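Local coordinates for protein transcriptional regulator (PDB 1UDD) that is of unknown function but belongs to the all-helical TENA/THI-4/PQQC family and is found in an assembly of four chains, at residues Met4-Asp7 against Lys8-Arg11; Ser13-Ile16 against Trp17-Phe21; Ala141-Ala144 against Glu145-Asp149. All coordinates share one frame; numbering follows the deposited sequence.

Each of the three interactions joins neighbouring turns of the same backbone. None closes a long loop, and they follow in series, with no nesting or crossing. Interaction 1 spans the N-cap residue Met4 and the whole of the short helix 5-11. Interaction 2 covers Ser13 and the whole of helix 14-21, the next helix. Interaction 3 comes much later, where helix 126-146 ends and helix 148-151 begins. The guanidinium of Arg10 packs on the rings of Trp17 and Phe21 and reaches close to Glu142. Ile20 packs on Ile143, Trp17 on Glu142, and Phe21 O meets His147 NE2 in a probable hydrogen bond. The two N-terminal helices are thus laid against the C-terminal part of helix 126-146.

Interaction 1 (Met4-Asp7 against Lys8-Arg11); sequences MITD and KLRR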
loop_
_atom_site.group_PDB
_atom_site.type_symbol
_atom_site.label_atom_id
_atom_site.label_comp_id
_atom_site.label_asym_id
_atom_site.label_seq_id
_atom_site.Cartn_x
_atom_site.Cartn_y
_atom_site.Cartn_z
ATOM N N MET A 4 -3.670 27.368 -15.379
ATOM C CA MET A 4 -3.406 25.943 -15.155
ATOM C C MET A 4 -3.513 25.536 -13.676
ATOM O O MET A 4 -3.525 26.376 -12.774
ATOM C CB MET A 4 -2.004 25.572 -15.643
ATOM C CG MET A 4 -1.758 25.707 -17.128
ATOM S SD MET A 4 -0.053 25.168 -17.481
ATOM C CE MET A 4 0.072 25.444 -19.240
ATOM N N ILE A 5 -3.582 24.231 -13.441
ATOM C CA ILE A 5 -3.644 23.699 -12.085
ATOM C C ILE A 5 -2.432 24.174 -11.263
ATOM O O ILE A 5 -2.606 24.686 -10.160
ATOM C CB ILE A 5 -3.665 22.170 -12.118
ATOM C CG1 ILE A 5 -4.939 21.699 -12.837
ATOM C CG2 ILE A 5 -3.554 21.604 -10.704
ATOM C CD1 ILE A 5 -5.078 20.190 -12.906
ATOM N N THR A 6 -1.213 24.021 -11.791
ATOM C CA THR A 6 -0.034 24.460 -11.047
ATOM C C THR A 6 0.003 25.985 -10.863
ATOM O O THR A 6 0.636 26.481 -9.933
ATOM C CB THR A 6 1.303 23.959 -11.690
ATOM O OG1 THR A 6 1.420 24.429 -13.046
ATOM C CG2 THR A 6 1.352 22.420 -11.671
ATOM N N ASP A 7 -0.664 26.726 -11.752
ATOM C CA ASP A 7 -0.743 28.182 -11.614
ATOM C C ASP A 7 -1.533 28.441 -10.324
ATOM O O ASP A 7 -1.130 29.226 -9.476
ATOM C CB ASP A 7 -1.487 28.814 -12.799
ATOM C CG ASP A 7 -0.672 28.801 -14.095
ATOM O OD1 ASP A 7 0.575 28.841 -14.045
ATOM O OD2 ASP A 7 -1.287 28.767 -15.171
ATOM N N LYS A 8 -2.657 27.754 -10.184
ATOM C CA LYS A 8 -3.503 27.886 -9.000
ATOM C C LYS A 8 -2.797 27.463 -7.727
ATOM O O LYS A 8 -2.979 28.084 -6.688
ATOM C CB LYS A 8 -4.768 27.044 -9.179
ATOM C CG LYS A 8 -5.669 27.559 -10.279
ATOM C CD LYS A 8 -6.569 26.469 -10.830
ATOM C CE LYS A 8 -7.797 26.224 -9.992
ATOM N NZ LYS A 8 -8.631 25.133 -10.628
ATOM N N LEU A 9 -1.999 26.399 -7.798
ATOM C CA LEU A 9 -1.287 25.920 -6.624
ATOM C C LEU A 9 -0.305 26.977 -6.136
ATOM O O LEU A 9 -0.168 27.201 -4.917
ATOM C CB LEU A 9 -0.553 24.600 -6.933
ATOM C CG LEU A 9 -1.438 23.432 -7.411
ATOM C CD1 LEU A 9 -0.590 22.186 -7.649
ATOM C CD2 LEU A 9 -2.505 23.124 -6.367
ATOM N N ARG A 10 0.394 27.610 -7.079
ATOM C CA ARG A 10 1.344 28.675 -6.740
ATOM C C ARG A 10 0.508 29.855 -6.198
ATOM O O ARG A 10 0.802 30.427 -5.139
ATOM C CB ARG A 10 2.112 29.104 -8.001
ATOM C CG ARG A 10 3.176 30.195 -7.800
ATOM C CD ARG A 10 4.419 29.686 -7.060
ATOM N NE ARG A 10 5.509 30.643 -7.180
ATOM C CZ ARG A 10 5.780 31.600 -6.299
ATOM N NH1 ARG A 10 5.055 31.726 -5.200
ATOM N NH2 ARG A 10 6.740 32.483 -6.556
ATOM N N ARG A 11 -0.545 30.204 -6.930
ATOM C CA ARG A 11 -1.428 31.298 -6.516
ATOM C C ARG A 11 -1.900 31.103 -5.064
ATOM O O ARG A 11 -1.704 31.970 -4.213
ATOM C CB ARG A 11 -2.652 31.362 -7.431
ATOM C CG ARG A 11 -3.597 32.536 -7.141
ATOM C CD ARG A 11 -5.007 32.035 -6.894
ATOM N NE ARG A 11 -5.729 31.685 -8.108
ATOM C CZ ARG A 11 -6.576 30.660 -8.206
ATOM N NH1 ARG A 11 -6.801 29.873 -7.169
ATOM N NH2 ARG A 11 -7.217 30.430 -9.342
#
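Lys8 N donates to Met4 O at 3.1 Å and so closes the first turn of helix 5-11. Met4 is the N-cap. Met4 N donates to Asp7 OD2 at 2.8 Å. This is one half of a capping box, with Asp7 at the third helical position. The carboxylate is met on its anti side, 28° out of its plane. CG of Asp7 stands beside the backbone N (chi1 -72°), which turns the acid back toward the cap. Met4 O also takes a weak bond from Asp7 N at 3.1 Å, so two amides share it. The next carbonyls are used in order. Ile5 O receives Leu9 N at 3.0 Å, and Thr6 O receives Arg10 N. Asp7 O receives Arg11 N at 2.8 Å. Thr6 OG1 is satisfied by Asp183. The aliphatic part of Lys8 folds back over Met4 O, with CG 3.5 Å from it, and the ammonium makes a cation-pi contact with Tyr190. Ile5 and Leu9 face helix 190-213, and Ile5 also reaches helix 169-183. Thr6 and Arg10 touch helix 126-146, so helix 5-11 packs against three helices at once.

Interaction 2 (Ser13-Ile16 against Trp17-Phe21); sequences SEQI and WKKIF
Ser13 O is gripped by two amides: Trp17 N at 3.1 Å and, more weakly, Ile16 N at 3.2 Å. Ser13 is the N-cap of helix 14-21, and this is the helix start, in an all-helical TENA-type fold. Trp17 N comes in nearly along the C=O axis. The side chain of Ser13 makes no capping bond. Its OG instead hydrogen-bonds Leu9 O, at the end of the preceding helix. From there OG lies over one face of the Trp17 indole, 3.6 Å from NE1. That N-H is used elsewhere, on Ser201 OG of helix 190-213. At the edge of the ring, Ile16 CG1 sits near the plane, 3.7 Å from Trp17 CD1. As modelled, Ile16 is far from staggered (chi1 105°, chi2 108°), which may mean strain or an uncertain side chain. The Ile16 and Ile20 side chains lie side by side and point the same way, and Ile16 CD1 meets Ile20 CD1 at 3.7 Å. Ile20 N also donates to Ile16 O, so backbone and side chain both join this pair. On the polar side, Gln15 and Lys18 likewise lie side by side. The extended Lys18 chain passes the amide of Gln15, whose chain bends at chi2; Gln15 NE2 is 3.6 Å from Lys18 CD. Both residues are exposed. Lys18 N is held by Glu14 O, and Lys19 N more weakly by Gln15 O. Trp17 also meets Trp138 of helix 126-146 edge-to-face, on the side where Ile20 and Phe21 touch the same helix. One turn on, Trp17 O accepts Phe21 N at 2.8 Å and stands 3.2 Å above one face of the Phe21 ring, offset toward its rim.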
loop_
_atom_site.group_PDB
_atom_site.type_symbol
_atom_site.label_atom_id
_atom_site.label_comp_id
_atom_site.label_asym_id
_atom_site.label_seq_id
_atom_site.Cartn_x
_atom_site.Cartn_y
_atom_site.Cartn_z
ATOM N N SER A 13 -0.753 29.456 -2.591
ATOM C CA SER A 13 0.216 29.269 -1.513
ATOM C C SER A 13 1.229 30.393 -1.442
ATOM O O SER A 13 2.275 30.245 -0.799
ATOM C CB SER A 13 0.964 27.940 -1.690
ATOM O OG SER A 13 1.599 27.885 -2.956
ATOM N N GLU A 14 0.913 31.516 -2.087
ATOM C CA GLU A 14 1.807 32.680 -2.147
ATOM C C GLU A 14 2.349 33.169 -0.811
ATOM O O GLU A 14 3.539 33.495 -0.679
ATOM C CB GLU A 14 1.096 33.862 -2.845
ATOM C CG GLU A 14 0.899 33.678 -4.367
ATOM C CD GLU A 14 0.026 34.755 -4.990
ATOM O OE1 GLU A 14 -0.753 35.383 -4.249
ATOM O OE2 GLU A 14 0.090 34.962 -6.222
ATOM N N GLN A 15 1.481 33.239 0.187
ATOM C CA GLN A 15 1.940 33.748 1.460
ATOM C C GLN A 15 2.955 32.849 2.162
ATOM O O GLN A 15 3.919 33.342 2.753
ATOM C CB GLN A 15 0.750 34.051 2.361
ATOM C CG GLN A 15 1.078 35.091 3.409
ATOM C CD GLN A 15 2.060 36.145 2.900
ATOM O OE1 GLN A 15 1.735 36.962 2.021
ATOM N NE2 GLN A 15 3.280 36.119 3.446
ATOM N N ILE A 16 2.780 31.538 2.097
ATOM C CA ILE A 16 3.758 30.722 2.781
ATOM C C ILE A 16 5.057 30.614 1.967
ATOM O O ILE A 16 6.127 30.495 2.546
ATOM C CB ILE A 16 3.186 29.335 3.156
ATOM C CG1 ILE A 16 3.724 28.274 2.236
ATOM C CG2 ILE A 16 1.680 29.357 3.216
ATOM C CD1 ILE A 16 4.702 27.412 2.998
ATOM N N TRP A 17 4.976 30.681 0.632
ATOM C CA TRP A 17 6.193 30.623 -0.173
ATOM C C TRP A 17 7.031 31.877 0.089
ATOM O O TRP A 17 8.258 31.821 0.110
ATOM C CB TRP A 17 5.862 30.461 -1.658
ATOM C CG TRP A 17 5.589 28.998 -2.028
ATOM C CD1 TRP A 17 4.866 28.095 -1.312
ATOM C CD2 TRP A 17 6.092 28.292 -3.172
ATOM N NE1 TRP A 17 4.892 26.861 -1.927
ATOM C CE2 TRP A 17 5.641 26.954 -3.072
ATOM C CE3 TRP A 17 6.885 28.659 -4.272
ATOM C CZ2 TRP A 17 5.956 25.983 -4.028
ATOM C CZ3 TRP A 17 7.200 27.692 -5.221
ATOM C CH2 TRP A 17 6.732 26.368 -5.091
ATOM N N LYS A 18 6.361 33.004 0.320
ATOM C CA LYS A 18 7.060 34.238 0.631
ATOM C C LYS A 18 7.860 34.039 1.928
ATOM O O LYS A 18 9.032 34.428 2.018
ATOM C CB LYS A 18 6.052 35.375 0.794
ATOM C CG LYS A 18 6.665 36.704 1.168
ATOM C CD LYS A 18 5.604 37.788 1.234
ATOM C CE LYS A 18 6.192 39.091 1.758
ATOM N NZ LYS A 18 5.130 40.120 1.901
ATOM N N LYS A 19 7.237 33.421 2.933
ATOM C CA LYS A 19 7.931 33.167 4.201
ATOM C C LYS A 19 9.102 32.208 3.952
ATOM O O LYS A 19 10.119 32.256 4.640
ATOM C CB LYS A 19 6.985 32.549 5.231
ATOM C CG LYS A 19 5.719 33.349 5.530
ATOM C CD LYS A 19 4.883 32.581 6.557
ATOM C CE LYS A 19 3.517 33.200 6.768
ATOM N NZ LYS A 19 3.643 34.616 7.181
ATOM N N ILE A 20 8.955 31.324 2.972
ATOM C CA ILE A 20 10.044 30.404 2.646
ATOM C C ILE A 20 11.186 31.192 1.993
ATOM O O ILE A 20 12.356 31.013 2.340
ATOM C CB ILE A 20 9.611 29.336 1.648
ATOM C CG1 ILE A 20 8.597 28.393 2.299
ATOM C CG2 ILE A 20 10.853 28.598 1.119
ATOM C CD1 ILE A 20 8.045 27.312 1.351
ATOM N N PHE A 21 10.848 32.057 1.041
ATOM C CA PHE A 21 11.887 32.833 0.371
ATOM C C PHE A 21 12.642 33.736 1.349
ATOM O O PHE A 21 13.841 33.956 1.205
ATOM C CB PHE A 21 11.298 33.691 -0.759
ATOM C CG PHE A 21 10.650 32.893 -1.861
ATOM C CD1 PHE A 21 11.219 31.705 -2.314
ATOM C CD2 PHE A 21 9.475 33.348 -2.466
ATOM C CE1 PHE A 21 10.629 30.976 -3.353
ATOM C CE2 PHE A 21 8.881 32.632 -3.500
ATOM C CZ PHE A 21 9.457 31.441 -3.946
#

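Interaction 3 (Ala141-Ala144 against Glu145-Asp149); sequences AEIA and EYHKD
Glu145 N donates to Ala141 O at 2.9 Å and keeps the last full turn of helix 126-146 regular. Its CB rests by the same carbonyl, while the carboxylate leads away. Tyr146 follows, with its N on Glu142 O at 2.8 Å; the carboxylate of Glu142 is held separately, by Trp138 NE1 on OE2. Tyr146 CD2 lies over the centre of the His147 ring, and the Tyr146 ring also stacks on Phe21. His147 is where the helix gives way. Its N is shared between two carbonyls, Ile143 O at 2.9 Å and, weakly, Ala144 O at 3.1 Å. CG of His147 stands beside its own backbone N (chi1 -63°), which swings the imidazole back over the last turn. There Ile143 CG2 meets it at the edge, in the ring plane, 3.9 Å from His147 CD2. Tyr30 of helix 24-31 meets the ring as well. Its NE2 hydrogen-bonds Phe21 O, at the end of helix 14-21, which would limit the rotation of the ring. Lys148 starts the next helix. Its N bonds Glu145 O at 3.3 Å, and its extended chain brings NZ to Glu145 OE1 in a weak salt bridge of 3.5 Å. This is typical of a one-residue break between consecutive helices: His147 is the first residue to leave helical angles after helix 126-146 and the N-cap of helix 148-151.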
loop_
_atom_site.group_PDB
_atom_site.type_symbol
_atom_site.label_atom_id
_atom_site.label_comp_id
_atom_site.label_asym_id
_atom_site.label_seq_id
_atom_site.Cartn_x
_atom_site.Cartn_y
_atom_site.Cartn_z
ATOM N N ALA A 141 13.772 25.239 -6.642
ATOM C CA ALA A 141 14.166 25.950 -7.846
ATOM C C ALA A 141 13.783 27.423 -7.716
ATOM O O ALA A 141 14.562 28.301 -8.095
ATOM C CB ALA A 141 13.488 25.335 -9.072
ATOM N N GLU A 142 12.586 27.696 -7.181
ATOM C CA GLU A 142 12.122 29.077 -7.028
ATOM C C GLU A 142 12.975 29.848 -6.033
ATOM O O GLU A 142 13.215 31.040 -6.206
ATOM C CB GLU A 142 10.659 29.129 -6.574
ATOM C CG GLU A 142 9.637 28.825 -7.634
ATOM C CD GLU A 142 9.650 29.805 -8.798
ATOM O OE1 GLU A 142 9.910 31.011 -8.588
ATOM O OE2 GLU A 142 9.369 29.366 -9.932
ATOM N N ILE A 143 13.405 29.168 -4.974
ATOM C CA ILE A 143 14.241 29.797 -3.968
ATOM C C ILE A 143 15.556 30.244 -4.614
ATOM O O ILE A 143 15.986 31.375 -4.420
ATOM C CB ILE A 143 14.555 28.823 -2.808
ATOM C CG1 ILE A 143 13.286 28.521 -1.999
ATOM C CG2 ILE A 143 15.610 29.429 -1.909
ATOM C CD1 ILE A 143 13.489 27.435 -0.908
ATOM N N ALA A 144 16.186 29.356 -5.381
ATOM C CA ALA A 144 17.448 29.679 -6.045
ATOM C C ALA A 144 17.229 30.831 -7.014
ATOM O O ALA A 144 18.004 31.790 -7.034
ATOM C CB ALA A 144 17.991 28.464 -6.787
ATOM N N GLU A 145 16.169 30.742 -7.813
ATOM C CA GLU A 145 15.856 31.806 -8.765
ATOM C C GLU A 145 15.713 33.116 -7.991
ATOM O O GLU A 145 16.265 34.138 -8.380
ATOM C CB GLU A 145 14.554 31.474 -9.509
ATOM C CG GLU A 145 14.050 32.537 -10.486
ATOM C CD GLU A 145 15.027 32.827 -11.611
ATOM O OE1 GLU A 145 15.724 31.886 -12.042
ATOM O OE2 GLU A 145 15.084 33.991 -12.076
ATOM N N TYR A 146 15.001 33.053 -6.871
ATOM C CA TYR A 146 14.751 34.210 -6.016
ATOM C C TYR A 146 16.022 34.856 -5.449
ATOM O O TYR A 146 16.095 36.076 -5.322
ATOM C CB TYR A 146 13.855 33.799 -4.842
ATOM C CG TYR A 146 13.331 34.947 -4.003
ATOM C CD1 TYR A 146 12.077 35.512 -4.259
ATOM C CD2 TYR A 146 14.076 35.455 -2.939
ATOM C CE1 TYR A 146 11.575 36.548 -3.477
ATOM C CE2 TYR A 146 13.587 36.494 -2.146
ATOM C CZ TYR A 146 12.333 37.032 -2.421
ATOM O OH TYR A 146 11.828 38.027 -1.617
ATOM N N HIS A 147 17.003 34.033 -5.085
ATOM C CA HIS A 147 18.253 34.528 -4.508
ATOM C C HIS A 147 19.439 34.386 -5.462
ATOM O O HIS A 147 20.592 34.386 -5.042
ATOM C CB HIS A 147 18.553 33.783 -3.202
ATOM C CG HIS A 147 17.536 34.008 -2.127
ATOM N ND1 HIS A 147 17.426 35.199 -1.444
ATOM C CD2 HIS A 147 16.585 33.191 -1.613
ATOM C CE1 HIS A 147 16.453 35.108 -0.555
ATOM N NE2 HIS A 147 15.927 33.900 -0.638
ATOM N N LYS A 148 19.124 34.269 -6.745
ATOM C CA LYS A 148 20.081 34.113 -7.834
ATOM C C LYS A 148 21.298 35.043 -7.709
ATOM O O LYS A 148 22.447 34.601 -7.758
ATOM C CB LYS A 148 19.340 34.410 -9.131
ATOM C CG LYS A 148 19.900 33.826 -10.392
ATOM C CD LYS A 148 18.991 34.235 -11.546
ATOM C CE LYS A 148 19.076 33.263 -12.705
ATOM N NZ LYS A 148 18.148 33.640 -13.802
ATOM N N ASP A 149 21.030 36.334 -7.566
ATOM C CA ASP A 149 22.084 37.339 -7.448
ATOM C C ASP A 149 22.982 37.111 -6.234
ATOM O O ASP A 149 24.208 37.127 -6.359
ATOM C CB ASP A 149 21.460 38.743 -7.405
ATOM C CG ASP A 149 20.310 38.852 -6.402
ATOM O OD1 ASP A 149 19.404 37.983 -6.407
ATOM O OD2 ASP A 149 20.306 39.823 -5.614
#